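Local coordinates for transcriptional regulator (TetR/AcrR family) (Bacillus halodurans, PDB 5GP9), which probably represses genes of fatty acid degradation by binding operator DNA as a TetR-family regulator, releasing it when a fatty acyl effector binds, at residues E81-L86 with D131-E136. Residues are numbered along the deposited sequence; the frame is centred on the assembly and turned at random.
Sequences EKLKIL and DELLME. With GOL (glycerol), chain D.
L133 reaches across from its helix and sets one methyl against the root of K82's side chain and the other against the backbone of L83. Its CG lies anti to the backbone N (chi1 -174°), and the fork of the side chain then divides its work between these two neighbours. CD1 presses on K82, 3.5 Å from K82 CB, which is tight for two carbons, while CD2 sits 3.7 Å from L83 CA. The side chain of L83 runs across that of L133 almost perpendicularly, and L83 CD1 meets L133 CD2 at an ordinary contact distance of 4.0 Å.

K82 brushes L133 CD1 with CB and CD, and its chain, fully extended beyond CG, then carries the ammonium on to the carboxylate of E136, whose own extended chain comes in crosswise. K82 NZ lies 2.8 Å from E136 OE2, on the syn lone pair of that oxygen; a second, weak bond to E136 OE1 makes the salt bridge lopsidedly two-pronged. Helices 79-95 and 113-139 run nearly antiparallel here, their local axes 163° apart and 10.8 Å at closest approach, within the all-helical C-terminal domain that in TetR regulators binds effector and forms the dimer. The side chain of L83 is about 13 Å from a bound palmitic acid.

A glycerol, probably from the crystallisation liquor, spans the polar end. Its O3 accepts a bond from K82 NZ at 2.6 Å, its O1 donates to E136 OE1 at 2.6 Å, and its O2 reaches E132 OE2, which also pairs with R70. On the apolar side L83 packs against H184 and L188 of helix 180-189 and against L191 of the second subunit.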
ATOM      1  N   GLU A  81      21.259   0.314  13.856  1.00 48.92           N
ATOM      2  CA  GLU A  81      20.431   0.087  15.015  1.00 41.03           C
ATOM      3  C   GLU A  81      19.150   0.883  14.878  1.00 35.91           C
ATOM      4  O   GLU A  81      18.096   0.366  15.195  1.00 33.39           O
ATOM      5  CB  GLU A  81      21.181   0.495  16.298  1.00 51.67           C
ATOM      6  CG  GLU A  81      20.800  -0.227  17.575  1.00 58.04           C
ATOM      7  CD  GLU A  81      21.579   0.348  18.764  1.00 68.99           C
ATOM      8  OE1 GLU A  81      20.944   0.905  19.691  1.00 67.51           O
ATOM      9  OE2 GLU A  81      22.833   0.315  18.731  1.00 83.15           O
ATOM     10  N   LYS A  82      19.266   2.133  14.448  1.00 32.98           N
ATOM     11  CA  LYS A  82      18.122   3.047  14.359  1.00 37.15           C
ATOM     12  C   LYS A  82      17.043   2.544  13.365  1.00 35.17           C
ATOM     13  O   LYS A  82      15.834   2.683  13.625  1.00 32.79           O
ATOM     14  CB  LYS A  82      18.584   4.427  14.016  1.00 36.10           C
ATOM     15  CG  LYS A  82      19.347   5.054  15.166  1.00 38.39           C
ATOM     16  CD  LYS A  82      19.518   6.524  14.868  1.00 37.49           C
ATOM     17  CE  LYS A  82      20.366   7.203  15.948  1.00 44.23           C
ATOM     18  NZ  LYS A  82      20.511   8.642  15.616  1.00 43.78           N
ATOM     19  N   LEU A  83      17.494   2.028  12.221  1.00 30.38           N
ATOM     20  CA  LEU A  83      16.552   1.432  11.254  1.00 30.82           C
ATOM     21  C   LEU A  83      15.904   0.198  11.932  1.00 28.37           C
ATOM     22  O   LEU A  83      14.685  -0.032  11.779  1.00 29.71           O
ATOM     23  CB  LEU A  83      17.222   1.051   9.907  1.00 32.87           C
ATOM     24  CG  LEU A  83      16.290   0.455   8.803  1.00 28.39           C
ATOM     25  CD1 LEU A  83      15.192   1.444   8.470  1.00 30.91           C
ATOM     26  CD2 LEU A  83      17.077   0.161   7.538  1.00 32.13           C
ATOM     27  N   LYS A  84      16.670  -0.595  12.706  1.00 27.41           N
ATOM     28  CA  LYS A  84      16.118  -1.741  13.307  1.00 31.11           C
ATOM     29  C   LYS A  84      15.087  -1.341  14.347  1.00 29.91           C
ATOM     30  O   LYS A  84      14.066  -1.973  14.371  1.00 28.65           O
ATOM     31  CB  LYS A  84      17.186  -2.678  13.914  1.00 37.56           C
ATOM     32  CG  LYS A  84      16.593  -3.976  14.449  1.00 45.20           C
ATOM     33  CD  LYS A  84      17.631  -4.947  15.034  1.00 55.22           C
ATOM     34  CE  LYS A  84      18.520  -5.604  13.979  1.00 61.34           C
ATOM     35  NZ  LYS A  84      17.784  -6.523  13.069  1.00 67.93           N
ATOM     36  N   ILE A  85      15.332  -0.242  15.103  1.00 29.98           N
ATOM     37  CA  ILE A  85      14.397   0.349  16.039  1.00 32.26           C
ATOM     38  C   ILE A  85      13.084   0.790  15.392  1.00 31.75           C
ATOM     39  O   ILE A  85      11.991   0.508  15.902  1.00 29.76           O
ATOM     40  CB  ILE A  85      15.028   1.564  16.773  1.00 38.67           C
ATOM     41  CG1 ILE A  85      16.006   1.013  17.839  1.00 42.26           C
ATOM     42  CG2 ILE A  85      13.985   2.457  17.449  1.00 39.89           C
ATOM     43  CD1 ILE A  85      16.855   2.074  18.534  1.00 41.87           C
ATOM     44  N   LEU A  86      13.224   1.349  14.208  1.00 29.24           N
ATOM     45  CA  LEU A  86      12.045   1.816  13.450  1.00 28.03           C
ATOM     46  C   LEU A  86      11.227   0.615  12.973  1.00 25.23           C
ATOM     47  O   LEU A  86      10.011   0.609  13.191  1.00 25.01           O
ATOM     48  CB  LEU A  86      12.456   2.727  12.281  1.00 31.79           C
ATOM     49  CG  LEU A  86      11.297   3.354  11.486  1.00 29.60           C
ATOM     50  CD1 LEU A  86      11.577   4.812  11.092  1.00 31.66           C
ATOM     51  CD2 LEU A  86      11.103   2.462  10.282  1.00 31.67           C
ATOM     52  N   ASP A 131      12.897  10.113   6.546  1.00 28.40           N
ATOM     53  CA  ASP A 131      13.842  10.983   5.800  1.00 32.51           C
ATOM     54  C   ASP A 131      15.046  11.438   6.659  1.00 31.08           C
ATOM     55  O   ASP A 131      16.229  11.297   6.199  1.00 30.69           O
ATOM     56  CB  ASP A 131      13.125  12.216   5.251  1.00 30.38           C
ATOM     57  CG  ASP A 131      12.151  11.905   4.142  1.00 32.24           C
ATOM     58  OD1 ASP A 131      12.080  10.751   3.609  1.00 34.50           O
ATOM     59  OD2 ASP A 131      11.434  12.827   3.782  1.00 31.90           O
ATOM     60  N   GLU A 132      14.759  11.803   7.904  1.00 34.39           N
ATOM     61  CA  GLU A 132      15.838  12.146   8.831  1.00 34.04           C
ATOM     62  C   GLU A 132      16.811  11.012   9.039  1.00 33.07           C
ATOM     63  O   GLU A 132      18.025  11.233   9.032  1.00 32.00           O
ATOM     64  CB  GLU A 132      15.331  12.597  10.196  1.00 37.11           C
ATOM     65  CG  GLU A 132      14.388  13.806  10.210  1.00 36.72           C
ATOM     66  CD  GLU A 132      13.869  14.105  11.613  1.00 44.61           C
ATOM     67  OE1 GLU A 132      12.984  14.963  11.712  1.00 43.16           O
ATOM     68  OE2 GLU A 132      14.330  13.485  12.632  1.00 45.03           O
ATOM     69  N   LEU A 133      16.305   9.794   9.241  1.00 29.32           N
ATOM     70  CA  LEU A 133      17.142   8.632   9.372  1.00 30.91           C
ATOM     71  C   LEU A 133      18.044   8.341   8.175  1.00 30.64           C
ATOM     72  O   LEU A 133      19.232   7.967   8.312  1.00 33.93           O
ATOM     73  CB  LEU A 133      16.286   7.418   9.672  1.00 31.07           C
ATOM     74  CG  LEU A 133      17.063   6.167   9.959  1.00 33.82           C
ATOM     75  CD1 LEU A 133      17.972   6.361  11.170  1.00 38.30           C
ATOM     76  CD2 LEU A 133      16.114   4.977  10.153  1.00 39.97           C
ATOM     77  N   LEU A 134      17.454   8.478   7.003  1.00 26.72           N
ATOM     78  CA  LEU A 134      18.158   8.254   5.802  1.00 27.33           C
ATOM     79  C   LEU A 134      19.281   9.304   5.584  1.00 28.99           C
ATOM     80  O   LEU A 134      20.359   8.951   5.073  1.00 30.53           O
ATOM     81  CB  LEU A 134      17.183   8.297   4.636  1.00 26.50           C
ATOM     82  CG  LEU A 134      16.313   7.027   4.596  1.00 24.89           C
ATOM     83  CD1 LEU A 134      15.141   7.303   3.685  1.00 27.77           C
ATOM     84  CD2 LEU A 134      17.066   5.861   4.030  1.00 26.87           C
ATOM     85  N   MET A 135      18.919  10.555   5.834  1.00 31.10           N
ATOM     86  CA  MET A 135      19.880  11.684   5.770  1.00 36.54           C
ATOM     87  C   MET A 135      21.082  11.465   6.688  1.00 38.93           C
ATOM     88  O   MET A 135      22.234  11.695   6.267  1.00 37.28           O
ATOM     89  CB  MET A 135      19.194  12.995   6.180  1.00 38.75           C
ATOM     90  CG  MET A 135      18.193  13.589   5.209  1.00 41.66           C
ATOM     91  SD  MET A 135      18.689  13.462   3.488  1.00 49.95           S
ATOM     92  CE  MET A 135      20.000  14.734   3.457  1.00 53.57           C
ATOM     93  N   GLU A 136      20.789  11.074   7.942  1.00 41.18           N
ATOM     94  CA  GLU A 136      21.805  10.684   8.950  1.00 36.01           C
ATOM     95  C   GLU A 136      22.698   9.580   8.474  1.00 41.46           C
ATOM     96  O   GLU A 136      23.968   9.667   8.499  1.00 39.19           O
ATOM     97  CB  GLU A 136      21.125  10.306  10.266  1.00 39.49           C
ATOM     98  CG  GLU A 136      22.090  10.107  11.391  1.00 40.07           C
ATOM     99  CD  GLU A 136      21.462   9.728  12.718  1.00 43.98           C
ATOM    100  OE1 GLU A 136      20.220   9.862  12.904  1.00 41.42           O
ATOM    101  OE2 GLU A 136      22.283   9.300  13.579  1.00 48.66           O
TER
HETATM  102  C1  GOL D 202      17.464  11.484  13.274  1.00 70.05           C
HETATM  103  O1  GOL D 202      17.844  10.527  12.253  1.00 50.25           O
HETATM  104  C2  GOL D 202      16.383  10.879  14.171  1.00 63.26           C
HETATM  105  O2  GOL D 202      15.659  11.925  14.844  1.00 70.21           O
HETATM  106  C3  GOL D 202      16.912   9.847  15.181  1.00 61.80           C
HETATM  107  O3  GOL D 202      18.282  10.041  15.500  1.00 54.55           O